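Local coordinates for protein dimethyl-sulfide monooxygenase (Hyphomicrobium sulfonivorans, PDB 6AK1) that catalyses the FMN-dependent, NADH-driven oxidation of dimethyl sulfide by O2 to methanethiol and formaldehyde, the first step of dimethyl sulfide degradation, at residues 18-23 with 74-79; 282-287 with 368-373; 298-303 with 359-364. All blocks are in the same frame, centred on the assembly; numbering follows the deposited sequence.

Contact 1. Residues 18-23 with 74-79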
ATOM      1  N   GLN A  18      -5.939  -2.582 -11.627  1.00 21.75           N
ATOM      2  CA  GLN A  18      -6.488  -3.901 -11.347  1.00 25.97           C
ATOM      3  C   GLN A  18      -7.508  -4.361 -12.388  1.00 26.27           C
ATOM      4  O   GLN A  18      -7.964  -5.508 -12.313  1.00 26.12           O
ATOM      5  CB  GLN A  18      -7.126  -3.921  -9.954  1.00 21.76           C
ATOM      6  CG  GLN A  18      -6.170  -3.577  -8.819  1.00 24.51           C
ATOM      7  CD  GLN A  18      -5.076  -4.637  -8.609  1.00 28.98           C
ATOM      8  OE1 GLN A  18      -3.881  -4.340  -8.683  1.00 30.05           O
ATOM      9  NE2 GLN A  18      -5.486  -5.865  -8.332  1.00 23.97           N
ATOM     10  N   SER A  19      -7.859  -3.516 -13.369  1.00 21.78           N
ATOM     11  CA  SER A  19      -8.865  -3.839 -14.379  1.00 24.72           C
ATOM     12  C   SER A  19      -8.341  -3.512 -15.770  1.00 28.07           C
ATOM     13  O   SER A  19      -7.631  -2.519 -15.960  1.00 30.45           O
ATOM     14  CB  SER A  19     -10.167  -3.065 -14.145  1.00 25.98           C
ATOM     15  OG  SER A  19     -10.832  -3.522 -12.976  1.00 27.66           O
ATOM     16  N   ALA A  20      -8.726  -4.330 -16.753  1.00 23.98           N
ATOM     17  CA  ALA A  20      -8.237  -4.200 -18.122  1.00 26.98           C
ATOM     18  C   ALA A  20      -9.344  -3.680 -19.030  1.00 24.62           C
ATOM     19  O   ALA A  20     -10.479  -4.149 -18.949  1.00 29.05           O
ATOM     20  CB  ALA A  20      -7.717  -5.544 -18.640  1.00 23.06           C
ATOM     21  N   GLY A  21      -9.015  -2.715 -19.894  1.00 23.23           N
ATOM     22  CA  GLY A  21      -9.960  -2.181 -20.857  1.00 22.50           C
ATOM     23  C   GLY A  21     -10.999  -1.203 -20.328  1.00 25.08           C
ATOM     24  O   GLY A  21     -11.519  -0.394 -21.113  1.00 23.73           O
ATOM     25  N   THR A  22     -11.314  -1.224 -19.027  1.00 23.95           N
ATOM     26  CA  THR A  22     -12.358  -0.348 -18.488  1.00 21.55           C
ATOM     27  C   THR A  22     -11.984   1.135 -18.483  1.00 22.52           C
ATOM     28  O   THR A  22     -12.860   1.973 -18.228  1.00 18.63           O
ATOM     29  CB  THR A  22     -12.735  -0.779 -17.074  1.00 22.38           C
ATOM     30  OG1 THR A  22     -11.568  -0.798 -16.256  1.00 21.85           O
ATOM     31  CG2 THR A  22     -13.384  -2.175 -17.071  1.00 24.46           C
ATOM     32  N   TRP A  23     -10.723   1.489 -18.760  1.00 20.92           N
ATOM     33  CA  TRP A  23     -10.381   2.891 -18.970  1.00 20.76           C
ATOM     34  C   TRP A  23     -11.062   3.463 -20.199  1.00 21.86           C
ATOM     35  O   TRP A  23     -11.147   4.687 -20.345  1.00 23.16           O
ATOM     36  CB  TRP A  23      -8.873   3.059 -19.113  1.00 20.12           C
ATOM     37  CG  TRP A  23      -8.309   2.382 -20.319  1.00 21.36           C
ATOM     38  CD1 TRP A  23      -7.867   1.079 -20.414  1.00 20.44           C
ATOM     39  CD2 TRP A  23      -8.114   2.965 -21.614  1.00 20.63           C
ATOM     40  NE1 TRP A  23      -7.398   0.834 -21.686  1.00 17.57           N
ATOM     41  CE2 TRP A  23      -7.553   1.966 -22.444  1.00 20.11           C
ATOM     42  CE3 TRP A  23      -8.364   4.232 -22.155  1.00 20.97           C
ATOM     43  CZ2 TRP A  23      -7.227   2.204 -23.782  1.00 22.54           C
ATOM     44  CZ3 TRP A  23      -8.042   4.464 -23.488  1.00 22.52           C
ATOM     45  CH2 TRP A  23      -7.481   3.453 -24.285  1.00 22.44           C
ATOM     46  N   LEU A  74       1.336  -2.272 -23.136  1.00 20.37           N
ATOM     47  CA  LEU A  74       1.298  -0.909 -23.669  1.00 22.45           C
ATOM     48  C   LEU A  74      -0.041  -0.603 -24.339  1.00 24.96           C
ATOM     49  O   LEU A  74      -0.561   0.517 -24.225  1.00 22.49           O
ATOM     50  CB  LEU A  74       2.445  -0.701 -24.664  1.00 17.76           C
ATOM     51  CG  LEU A  74       3.843  -0.597 -24.056  1.00 22.90           C
ATOM     52  CD1 LEU A  74       4.932  -0.845 -25.124  1.00 19.24           C
ATOM     53  CD2 LEU A  74       4.048   0.770 -23.381  1.00 19.10           C
ATOM     54  N   ARG A  75      -0.609  -1.580 -25.055  1.00 23.20           N
ATOM     55  CA  ARG A  75      -1.825  -1.316 -25.823  1.00 24.01           C
ATOM     56  C   ARG A  75      -3.014  -1.033 -24.915  1.00 21.08           C
ATOM     57  O   ARG A  75      -3.871  -0.209 -25.249  1.00 22.06           O
ATOM     58  CB  ARG A  75      -2.129  -2.486 -26.765  1.00 21.85           C
ATOM     59  CG  ARG A  75      -1.164  -2.569 -27.943  1.00 26.44           C
ATOM     60  CD  ARG A  75      -1.432  -3.810 -28.840  1.00 28.67           C
ATOM     61  NE  ARG A  75      -2.759  -3.785 -29.465  1.00 23.04           N
ATOM     62  CZ  ARG A  75      -3.040  -3.107 -30.574  1.00 27.39           C
ATOM     63  NH1 ARG A  75      -2.095  -2.389 -31.170  1.00 24.44           N
ATOM     64  NH2 ARG A  75      -4.270  -3.130 -31.080  1.00 31.17           N
ATOM     65  N   ASP A  76      -3.091  -1.701 -23.768  1.00 20.46           N
ATOM     66  CA  ASP A  76      -4.154  -1.464 -22.803  1.00 20.17           C
ATOM     67  C   ASP A  76      -3.677  -0.662 -21.584  1.00 19.99           C
ATOM     68  O   ASP A  76      -4.415  -0.538 -20.600  1.00 20.24           O
ATOM     69  CB  ASP A  76      -4.760  -2.807 -22.377  1.00 24.90           C
ATOM     70  CG  ASP A  76      -6.007  -2.650 -21.530  1.00 25.27           C
ATOM     71  OD1 ASP A  76      -6.888  -1.856 -21.908  1.00 25.16           O
ATOM     72  OD2 ASP A  76      -6.087  -3.300 -20.473  1.00 26.33           O
ATOM     73  N   ALA A  77      -2.463  -0.108 -21.634  1.00 21.98           N
ATOM     74  CA  ALA A  77      -1.928   0.740 -20.567  1.00 20.37           C
ATOM     75  C   ALA A  77      -1.959   0.038 -19.213  1.00 21.43           C
ATOM     76  O   ALA A  77      -2.282   0.645 -18.184  1.00 23.18           O
ATOM     77  CB  ALA A  77      -2.671   2.081 -20.492  1.00 22.46           C
ATOM     78  N   ASP A  78      -1.585  -1.246 -19.208  1.00 19.56           N
ATOM     79  CA  ASP A  78      -1.595  -2.085 -18.005  1.00 21.68           C
ATOM     80  C   ASP A  78      -0.339  -1.807 -17.178  1.00 22.84           C
ATOM     81  O   ASP A  78       0.706  -2.445 -17.346  1.00 21.63           O
ATOM     82  CB  ASP A  78      -1.712  -3.556 -18.386  1.00 22.68           C
ATOM     83  CG  ASP A  78      -2.931  -3.820 -19.253  1.00 25.86           C
ATOM     84  OD1 ASP A  78      -4.067  -3.673 -18.746  1.00 22.13           O
ATOM     85  OD2 ASP A  78      -2.750  -4.121 -20.453  1.00 28.71           O
ATOM     86  N   GLN A  79      -0.469  -0.831 -16.268  1.00 24.19           N
ATOM     87  CA  GLN A  79       0.577  -0.360 -15.359  1.00 19.52           C
ATOM     88  C   GLN A  79       1.792   0.178 -16.112  1.00 23.11           C
ATOM     89  O   GLN A  79       2.881   0.296 -15.545  1.00 25.33           O
ATOM     90  CB  GLN A  79       0.957  -1.458 -14.353  1.00 22.59           C
ATOM     91  CG  GLN A  79      -0.253  -1.877 -13.480  1.00 16.96           C
ATOM     92  CD  GLN A  79       0.123  -2.759 -12.287  1.00 22.48           C
ATOM     93  OE1 GLN A  79       1.292  -2.836 -11.896  1.00 21.80           O
ATOM     94  NE2 GLN A  79      -0.873  -3.438 -11.712  1.00 19.90           N
TER

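Contact 2. Residues 282-287 with 368-373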
ATOM      1  N   THR A 282     -13.029  -5.111  -5.078  1.00 23.11           N
ATOM      2  CA  THR A 282     -13.643  -4.220  -6.056  1.00 22.99           C
ATOM      3  C   THR A 282     -15.154  -4.275  -5.887  1.00 23.78           C
ATOM      4  O   THR A 282     -15.754  -5.352  -5.976  1.00 25.54           O
ATOM      5  CB  THR A 282     -13.259  -4.622  -7.479  1.00 24.30           C
ATOM      6  OG1 THR A 282     -11.830  -4.672  -7.584  1.00 25.41           O
ATOM      7  CG2 THR A 282     -13.839  -3.625  -8.491  1.00 21.32           C
ATOM      8  N   VAL A 283     -15.769  -3.119  -5.680  1.00 23.17           N
ATOM      9  CA  VAL A 283     -17.200  -3.007  -5.447  1.00 22.25           C
ATOM     10  C   VAL A 283     -17.827  -2.295  -6.641  1.00 25.31           C
ATOM     11  O   VAL A 283     -17.465  -1.152  -6.950  1.00 24.91           O
ATOM     12  CB  VAL A 283     -17.497  -2.258  -4.140  1.00 19.99           C
ATOM     13  CG1 VAL A 283     -19.011  -2.051  -3.964  1.00 20.77           C
ATOM     14  CG2 VAL A 283     -16.906  -3.010  -2.962  1.00 22.90           C
ATOM     15  N   ILE A 284     -18.758  -2.972  -7.311  1.00 24.22           N
ATOM     16  CA  ILE A 284     -19.629  -2.358  -8.307  1.00 25.48           C
ATOM     17  C   ILE A 284     -21.019  -2.286  -7.693  1.00 28.76           C
ATOM     18  O   ILE A 284     -21.608  -3.324  -7.353  1.00 27.64           O
ATOM     19  CB  ILE A 284     -19.667  -3.150  -9.628  1.00 26.82           C
ATOM     20  CG1 ILE A 284     -18.262  -3.569 -10.095  1.00 29.00           C
ATOM     21  CG2 ILE A 284     -20.416  -2.353 -10.717  1.00 22.54           C
ATOM     22  CD1 ILE A 284     -17.466  -2.464 -10.747  1.00 28.70           C
ATOM     23  N   THR A 285     -21.562  -1.077  -7.560  1.00 25.03           N
ATOM     24  CA  THR A 285     -22.844  -0.945  -6.877  1.00 24.12           C
ATOM     25  C   THR A 285     -23.730   0.061  -7.613  1.00 27.23           C
ATOM     26  O   THR A 285     -23.402   0.542  -8.706  1.00 25.76           O
ATOM     27  CB  THR A 285     -22.636  -0.573  -5.400  1.00 19.99           C
ATOM     28  OG1 THR A 285     -23.914  -0.416  -4.767  1.00 27.60           O
ATOM     29  CG2 THR A 285     -21.866   0.722  -5.273  1.00 23.85           C
ATOM     30  N   GLY A 286     -24.861   0.364  -6.977  1.00 30.69           N
ATOM     31  CA  GLY A 286     -25.917   1.174  -7.554  1.00 27.30           C
ATOM     32  C   GLY A 286     -27.152   1.087  -6.672  1.00 29.58           C
ATOM     33  O   GLY A 286     -27.107   0.537  -5.567  1.00 26.06           O
ATOM     34  N   ASP A 287     -28.264   1.629  -7.179  1.00 27.83           N
ATOM     35  CA  ASP A 287     -29.457   1.732  -6.342  1.00 30.29           C
ATOM     36  C   ASP A 287     -30.109   0.380  -6.063  1.00 29.44           C
ATOM     37  O   ASP A 287     -30.809   0.248  -5.057  1.00 31.09           O
ATOM     38  CB  ASP A 287     -30.487   2.660  -6.975  1.00 29.48           C
ATOM     39  CG  ASP A 287     -31.398   3.301  -5.935  1.00 31.78           C
ATOM     40  OD1 ASP A 287     -30.938   3.497  -4.790  1.00 34.91           O
ATOM     41  OD2 ASP A 287     -32.564   3.600  -6.251  1.00 37.92           O
ATOM     42  N   GLY A 368      -8.356 -10.292  -7.256  1.00 27.49           N
ATOM     43  CA  GLY A 368      -9.113 -10.099  -6.046  1.00 23.92           C
ATOM     44  C   GLY A 368     -10.597 -10.300  -6.274  1.00 28.08           C
ATOM     45  O   GLY A 368     -11.084 -10.319  -7.410  1.00 24.02           O
ATOM     46  N   PRO A 369     -11.347 -10.433  -5.187  1.00 23.63           N
ATOM     47  CA  PRO A 369     -12.792 -10.634  -5.311  1.00 27.79           C
ATOM     48  C   PRO A 369     -13.502  -9.390  -5.832  1.00 28.18           C
ATOM     49  O   PRO A 369     -13.060  -8.253  -5.641  1.00 23.04           O
ATOM     50  CB  PRO A 369     -13.230 -10.976  -3.879  1.00 23.54           C
ATOM     51  CG  PRO A 369     -12.154 -10.372  -3.003  1.00 25.17           C
ATOM     52  CD  PRO A 369     -10.888 -10.407  -3.788  1.00 25.86           C
ATOM     53  N   VAL A 370     -14.617  -9.630  -6.513  1.00 26.87           N
ATOM     54  CA  VAL A 370     -15.482  -8.583  -7.043  1.00 27.49           C
ATOM     55  C   VAL A 370     -16.844  -8.724  -6.377  1.00 28.16           C
ATOM     56  O   VAL A 370     -17.405  -9.826  -6.323  1.00 29.05           O
ATOM     57  CB  VAL A 370     -15.604  -8.682  -8.573  1.00 27.09           C
ATOM     58  CG1 VAL A 370     -16.511  -7.589  -9.116  1.00 27.36           C
ATOM     59  CG2 VAL A 370     -14.232  -8.623  -9.195  1.00 25.92           C
ATOM     60  N   LEU A 371     -17.370  -7.621  -5.866  1.00 25.29           N
ATOM     61  CA  LEU A 371     -18.627  -7.625  -5.130  1.00 26.96           C
ATOM     62  C   LEU A 371     -19.610  -6.725  -5.867  1.00 27.38           C
ATOM     63  O   LEU A 371     -19.396  -5.511  -5.961  1.00 28.29           O
ATOM     64  CB  LEU A 371     -18.407  -7.171  -3.687  1.00 24.56           C
ATOM     65  CG  LEU A 371     -19.619  -6.807  -2.833  1.00 27.66           C
ATOM     66  CD1 LEU A 371     -20.664  -7.952  -2.808  1.00 25.74           C
ATOM     67  CD2 LEU A 371     -19.170  -6.431  -1.421  1.00 24.35           C
ATOM     68  N   VAL A 372     -20.677  -7.322  -6.395  1.00 26.09           N
ATOM     69  CA  VAL A 372     -21.677  -6.628  -7.202  1.00 25.49           C
ATOM     70  C   VAL A 372     -23.020  -6.721  -6.485  1.00 25.21           C
ATOM     71  O   VAL A 372     -23.435  -7.813  -6.089  1.00 26.34           O
ATOM     72  CB  VAL A 372     -21.768  -7.230  -8.617  1.00 27.07           C
ATOM     73  CG1 VAL A 372     -22.849  -6.554  -9.431  1.00 23.45           C
ATOM     74  CG2 VAL A 372     -20.419  -7.150  -9.326  1.00 24.99           C
ATOM     75  N   GLY A 373     -23.682  -5.583  -6.298  1.00 22.61           N
ATOM     76  CA  GLY A 373     -24.982  -5.582  -5.650  1.00 25.14           C
ATOM     77  C   GLY A 373     -25.418  -4.180  -5.289  1.00 26.35           C
ATOM     78  O   GLY A 373     -24.669  -3.207  -5.433  1.00 25.09           O
TER
HETATM   79  O   HOH W   1     -10.748  -7.123  -6.882  1.00 24.37           O

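Contact 3. Residues 298-303 with 359-364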
ATOM      1  N   GLU A 298     -21.965  -3.566 -18.281  1.00 24.65           N
ATOM      2  CA  GLU A 298     -21.571  -2.431 -19.108  1.00 23.91           C
ATOM      3  C   GLU A 298     -20.059  -2.229 -19.066  1.00 23.17           C
ATOM      4  O   GLU A 298     -19.413  -2.056 -20.100  1.00 25.71           O
ATOM      5  CB  GLU A 298     -22.319  -1.176 -18.637  1.00 26.47           C
ATOM      6  CG  GLU A 298     -22.306  -0.018 -19.619  1.00 31.63           C
ATOM      7  CD  GLU A 298     -23.002   1.223 -19.060  1.00 35.57           C
ATOM      8  OE1 GLU A 298     -24.219   1.394 -19.323  1.00 31.71           O
ATOM      9  OE2 GLU A 298     -22.329   2.020 -18.352  1.00 31.69           O
ATOM     10  N   TYR A 299     -19.472  -2.282 -17.872  1.00 23.96           N
ATOM     11  CA  TYR A 299     -18.020  -2.238 -17.764  1.00 21.51           C
ATOM     12  C   TYR A 299     -17.377  -3.388 -18.526  1.00 25.88           C
ATOM     13  O   TYR A 299     -16.438  -3.181 -19.310  1.00 24.22           O
ATOM     14  CB  TYR A 299     -17.606  -2.256 -16.292  1.00 21.78           C
ATOM     15  CG  TYR A 299     -18.050  -1.015 -15.538  1.00 23.95           C
ATOM     16  CD1 TYR A 299     -18.519   0.104 -16.216  1.00 22.60           C
ATOM     17  CD2 TYR A 299     -17.994  -0.958 -14.155  1.00 24.22           C
ATOM     18  CE1 TYR A 299     -18.932   1.239 -15.530  1.00 25.10           C
ATOM     19  CE2 TYR A 299     -18.396   0.171 -13.466  1.00 21.64           C
ATOM     20  CZ  TYR A 299     -18.865   1.263 -14.151  1.00 24.78           C
ATOM     21  OH  TYR A 299     -19.281   2.382 -13.449  1.00 27.25           O
ATOM     22  N   LEU A 300     -17.888  -4.612 -18.330  1.00 25.47           N
ATOM     23  CA  LEU A 300     -17.290  -5.766 -18.994  1.00 23.82           C
ATOM     24  C   LEU A 300     -17.327  -5.644 -20.513  1.00 27.67           C
ATOM     25  O   LEU A 300     -16.466  -6.209 -21.194  1.00 29.88           O
ATOM     26  CB  LEU A 300     -17.986  -7.049 -18.571  1.00 28.93           C
ATOM     27  CG  LEU A 300     -17.611  -7.651 -17.226  1.00 31.94           C
ATOM     28  CD1 LEU A 300     -18.209  -9.062 -17.108  1.00 34.13           C
ATOM     29  CD2 LEU A 300     -16.105  -7.676 -17.054  1.00 26.84           C
ATOM     30  N   SER A 301     -18.294  -4.917 -21.073  1.00 25.22           N
ATOM     31  CA  SER A 301     -18.308  -4.791 -22.526  1.00 23.21           C
ATOM     32  C   SER A 301     -17.101  -4.023 -23.047  1.00 28.24           C
ATOM     33  O   SER A 301     -16.788  -4.140 -24.236  1.00 27.91           O
ATOM     34  CB  SER A 301     -19.607  -4.132 -23.009  1.00 25.45           C
ATOM     35  OG  SER A 301     -19.665  -2.757 -22.671  1.00 30.09           O
ATOM     36  N   TYR A 302     -16.397  -3.270 -22.184  1.00 27.19           N
ATOM     37  CA  TYR A 302     -15.150  -2.604 -22.552  1.00 24.36           C
ATOM     38  C   TYR A 302     -13.909  -3.427 -22.233  1.00 28.32           C
ATOM     39  O   TYR A 302     -12.790  -2.932 -22.431  1.00 28.41           O
ATOM     40  CB  TYR A 302     -15.040  -1.241 -21.855  1.00 25.66           C
ATOM     41  CG  TYR A 302     -16.023  -0.238 -22.406  1.00 24.02           C
ATOM     42  CD1 TYR A 302     -15.690   0.546 -23.500  1.00 24.16           C
ATOM     43  CD2 TYR A 302     -17.293  -0.107 -21.858  1.00 21.48           C
ATOM     44  CE1 TYR A 302     -16.592   1.437 -24.036  1.00 25.23           C
ATOM     45  CE2 TYR A 302     -18.205   0.790 -22.379  1.00 23.44           C
ATOM     46  CZ  TYR A 302     -17.845   1.558 -23.471  1.00 25.30           C
ATOM     47  OH  TYR A 302     -18.729   2.466 -24.003  1.00 29.74           O
ATOM     48  N   ALA A 303     -14.077  -4.664 -21.765  1.00 26.96           N
ATOM     49  CA  ALA A 303     -12.941  -5.442 -21.284  1.00 29.03           C
ATOM     50  C   ALA A 303     -11.919  -5.663 -22.394  1.00 30.45           C
ATOM     51  O   ALA A 303     -12.274  -5.815 -23.566  1.00 27.89           O
ATOM     52  CB  ALA A 303     -13.417  -6.786 -20.744  1.00 24.16           C
ATOM     53  N   ILE A 359     -11.368 -15.419 -18.207  1.00 31.72           N
ATOM     54  CA  ILE A 359     -10.455 -14.280 -18.336  1.00 33.93           C
ATOM     55  C   ILE A 359     -11.230 -12.994 -18.616  1.00 34.35           C
ATOM     56  O   ILE A 359     -10.887 -11.921 -18.095  1.00 29.46           O
ATOM     57  CB  ILE A 359      -9.404 -14.543 -19.434  1.00 33.15           C
ATOM     58  CG1 ILE A 359      -8.500 -15.717 -19.052  1.00 33.62           C
ATOM     59  CG2 ILE A 359      -8.572 -13.281 -19.703  1.00 29.91           C
ATOM     60  CD1 ILE A 359      -7.997 -15.662 -17.622  1.00 36.36           C
ATOM     61  N   ARG A 360     -12.281 -13.081 -19.445  1.00 31.34           N
ATOM     62  CA  ARG A 360     -13.094 -11.906 -19.746  1.00 31.78           C
ATOM     63  C   ARG A 360     -13.756 -11.353 -18.485  1.00 33.09           C
ATOM     64  O   ARG A 360     -13.693 -10.146 -18.224  1.00 33.49           O
ATOM     65  CB  ARG A 360     -14.146 -12.234 -20.813  1.00 37.23           C
ATOM     66  CG  ARG A 360     -15.025 -11.029 -21.174  1.00 40.93           C
ATOM     67  CD  ARG A 360     -16.170 -11.375 -22.115  1.00 39.96           C
ATOM     68  NE  ARG A 360     -17.117 -10.260 -22.202  1.00 44.39           N
ATOM     69  CZ  ARG A 360     -18.193 -10.126 -21.428  1.00 43.73           C
ATOM     70  NH1 ARG A 360     -18.482 -11.051 -20.510  1.00 38.40           N
ATOM     71  NH2 ARG A 360     -18.984  -9.063 -21.571  1.00 35.22           N
ATOM     72  N   GLU A 361     -14.392 -12.222 -17.686  1.00 31.15           N
ATOM     73  CA  GLU A 361     -14.957 -11.771 -16.413  1.00 33.08           C
ATOM     74  C   GLU A 361     -13.886 -11.187 -15.504  1.00 30.04           C
ATOM     75  O   GLU A 361     -14.146 -10.226 -14.770  1.00 34.03           O
ATOM     76  CB  GLU A 361     -15.671 -12.917 -15.688  1.00 34.30           C
ATOM     77  CG  GLU A 361     -16.883 -13.475 -16.400  1.00 43.45           C
ATOM     78  CD  GLU A 361     -18.196 -12.956 -15.830  1.00 50.52           C
ATOM     79  OE1 GLU A 361     -18.971 -12.353 -16.605  1.00 50.83           O
ATOM     80  OE2 GLU A 361     -18.455 -13.160 -14.617  1.00 52.04           O
ATOM     81  N   ARG A 362     -12.684 -11.768 -15.514  1.00 29.54           N
ATOM     82  CA  ARG A 362     -11.616 -11.300 -14.634  1.00 30.30           C
ATOM     83  C   ARG A 362     -10.996  -9.983 -15.098  1.00 28.32           C
ATOM     84  O   ARG A 362     -10.194  -9.404 -14.358  1.00 28.20           O
ATOM     85  CB  ARG A 362     -10.538 -12.384 -14.490  1.00 32.79           C
ATOM     86  CG  ARG A 362     -11.049 -13.733 -13.920  1.00 33.17           C
ATOM     87  CD  ARG A 362     -11.963 -13.555 -12.696  1.00 34.95           C
ATOM     88  NE  ARG A 362     -11.332 -12.722 -11.682  1.00 36.59           N
ATOM     89  CZ  ARG A 362     -11.988 -12.044 -10.746  1.00 36.83           C
ATOM     90  NH1 ARG A 362     -13.307 -12.116 -10.691  1.00 38.82           N
ATOM     91  NH2 ARG A 362     -11.319 -11.285  -9.878  1.00 30.66           N
ATOM     92  N   CYS A 363     -11.366  -9.474 -16.276  1.00 28.40           N
ATOM     93  CA  CYS A 363     -10.930  -8.137 -16.668  1.00 30.73           C
ATOM     94  C   CYS A 363     -11.352  -7.063 -15.674  1.00 26.80           C
ATOM     95  O   CYS A 363     -10.851  -5.940 -15.765  1.00 26.66           O
ATOM     96  CB  CYS A 363     -11.459  -7.782 -18.056  1.00 24.79           C
ATOM     97  SG  CYS A 363     -10.560  -8.598 -19.385  1.00 30.00           S
ATOM     98  N   ILE A 364     -12.267  -7.369 -14.756  1.00 29.81           N
ATOM     99  CA  ILE A 364     -12.548  -6.542 -13.583  1.00 29.03           C
ATOM    100  C   ILE A 364     -12.150  -7.327 -12.344  1.00 30.58           C
ATOM    101  O   ILE A 364     -12.624  -8.453 -12.137  1.00 31.74           O
ATOM    102  CB  ILE A 364     -14.032  -6.155 -13.491  1.00 30.61           C
ATOM    103  CG1 ILE A 364     -14.422  -5.220 -14.636  1.00 34.09           C
ATOM    104  CG2 ILE A 364     -14.318  -5.521 -12.129  1.00 29.84           C
ATOM    105  CD1 ILE A 364     -15.890  -4.897 -14.647  1.00 28.93           C
TER

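Contact 1. Residues 18-23 with 74-79
At the Schellman motif that closes helix 71-75, the carboxylate of D76 takes hold of the loop G21-W23. D76 is the first residue to leave helical torsions, and A77 follows with a positive phi of 55°, as expected of a C-prime position. CG of D76 stands anti to its backbone N (chi1 -172°), beside the carbonyl carbon, and both OD1 and OD2 meet the loop. The shortest hydrogen bond across the segments runs from W23 NE1 to D76 OD1, 2.7 Å, with OD1 at the ring edge, in the ring plane. The donor meets OD1 from above the carboxylate plane; ring and carboxylate planes are 40° apart. G21 N also reaches both oxygens in a forked pair of weak bonds, 3.0 Å to D76 OD2 and 3.1 Å to D76 OD1, so OD1 serves two donors. A20 packs alongside, its CB 3.3 Å from D76 OD2. Within 74-79, D78 OD1 comes within 2.7 Å of D76 OD2, a spacing that suggests one of the two acid groups is protonated and donates to the other. Beyond them, Q79 is held by Y63 OH and H17 O, its side chain about 8 Å from that of D58, an FMN ligand by similarity. Helix 305-316 covers this side, with M308 on A20 and L311 on D78 and Q79, while strand 6-12 contributes F10 to Q18 and M12 to Q79.

Contact 2. Residues 282-287 with 368-373
I284 and the pair V370 and V372 give this parallel strand pairing its relief. On the face that also carries T282, I284 sits opposite V372, its CB 4.1 Å from V372 CG2, while its CG1 turns back to V370 CG1 at a looser 4.5 Å. CG1 of I284 lies anti to the carbonyl carbon, beside the backbone N (chi1 -46°), and the rest of the chain leads on to K295 and Y299 of helix 289-300. On the other face V283 and L371 meet through CG2 and CD2, 4.4 Å apart, and V378 of helix 375-388 touches both side chains.

The evidence for parallel register is the backbone ladder. T282 N binds P369 O, L371 N binds T282 O at 2.8 Å, I284 N binds L371 O, and G373 N binds I284 O, while the axes of 282-284 and 370-372 run at only 18° to one another. Each end of the ladder is supplemented by a hydroxyl. At one end, T282 OG1 donates to a water 2.8 Å away, which in turn donates a hydrogen bond to P369 O, giving that oxygen a second donor. At the other, T285 OG1, anti to its backbone N, donates to G373 O at 3.0 Å in the carbonyl plane. An alanine here would probably leave G373 O without its hydroxyl donor and weaken the tie at this end of the ladder.

Chemically, the middle of the contact depends on main-chain bonds with apolar branches on both faces, which helices 289-300 and 375-388 partly cover, whereas side-chain hydroxyls act at the two ends of this ladder.

Contact 3. Residues 298-303 with 359-364
Y299 is the first residue of 298-303 to meet the other segment: its CB lies 3.6 Å from I364 CD1, and that methyl sits at the edge of the tyrosine ring, near its plane. The ring itself leads away, toward an edge-to-face meeting with H25.

L300 contributes the largest share of the contact, its CB and both methyls meeting different sets of atoms. Its CB lies over one face of the R360 guanidinium, 3.7 Å from NH2. R360 gets there by an extended chain from CG to NE, starting with CG anti to the backbone N. CD1 of L300 points to the carboxylate of E361, with OE1 3.4 Å away; the glutamate chain is bent at chi2 (-101°). CD2 settles between R360 O at 3.6 Å and I364 CD1 at 3.7 Å. The leucine thus packs against a surface that is part charged, part carbonyl and part aliphatic.

L300 to A303 form a type I turn. S301 faces back, its OG donating to E298 O at 2.7 Å within the segment. The turn then delivers A303, whose CB presses on C363 CB at 3.5 Å, tighter than usual carbon contact, with C363 SG beside it. The two segments share no hydrogen bond, and van der Waals packing alone joins them near the C-terminal ends of two helices.

Around this junction, Y296 of helix 289-300 adds to the cover of E361 and I364, and M308 of helix 305-316 packs on C363. Strand 276-284 lies beneath, I284 touching Y299 and T282 touching I364, so both helix ends are seated against the sheet.

In the fold
Along the chain, contact 1 closes before the other two open, and contact 3 is nested inside the loop that contact 2 closes. Strand 276-284 leads to helix 289-300, and helix 355-362 to strand 370-372, so contacts 2 and 3 are linked along the chain on both sides; their centres are about 13 Å apart. Contacts 1 and 3, about 11 Å centre to centre, touch where A20 N and C363 O, 2.8 Å apart, make a probable hydrogen bond. Contacts 1 and 2, centres about 19 Å apart, do not touch, so contact 3 bridges them. Together they tie early loops near the presumed FMN site to TIM-barrel strand 276-284 and the extra strand 370-372 beside it.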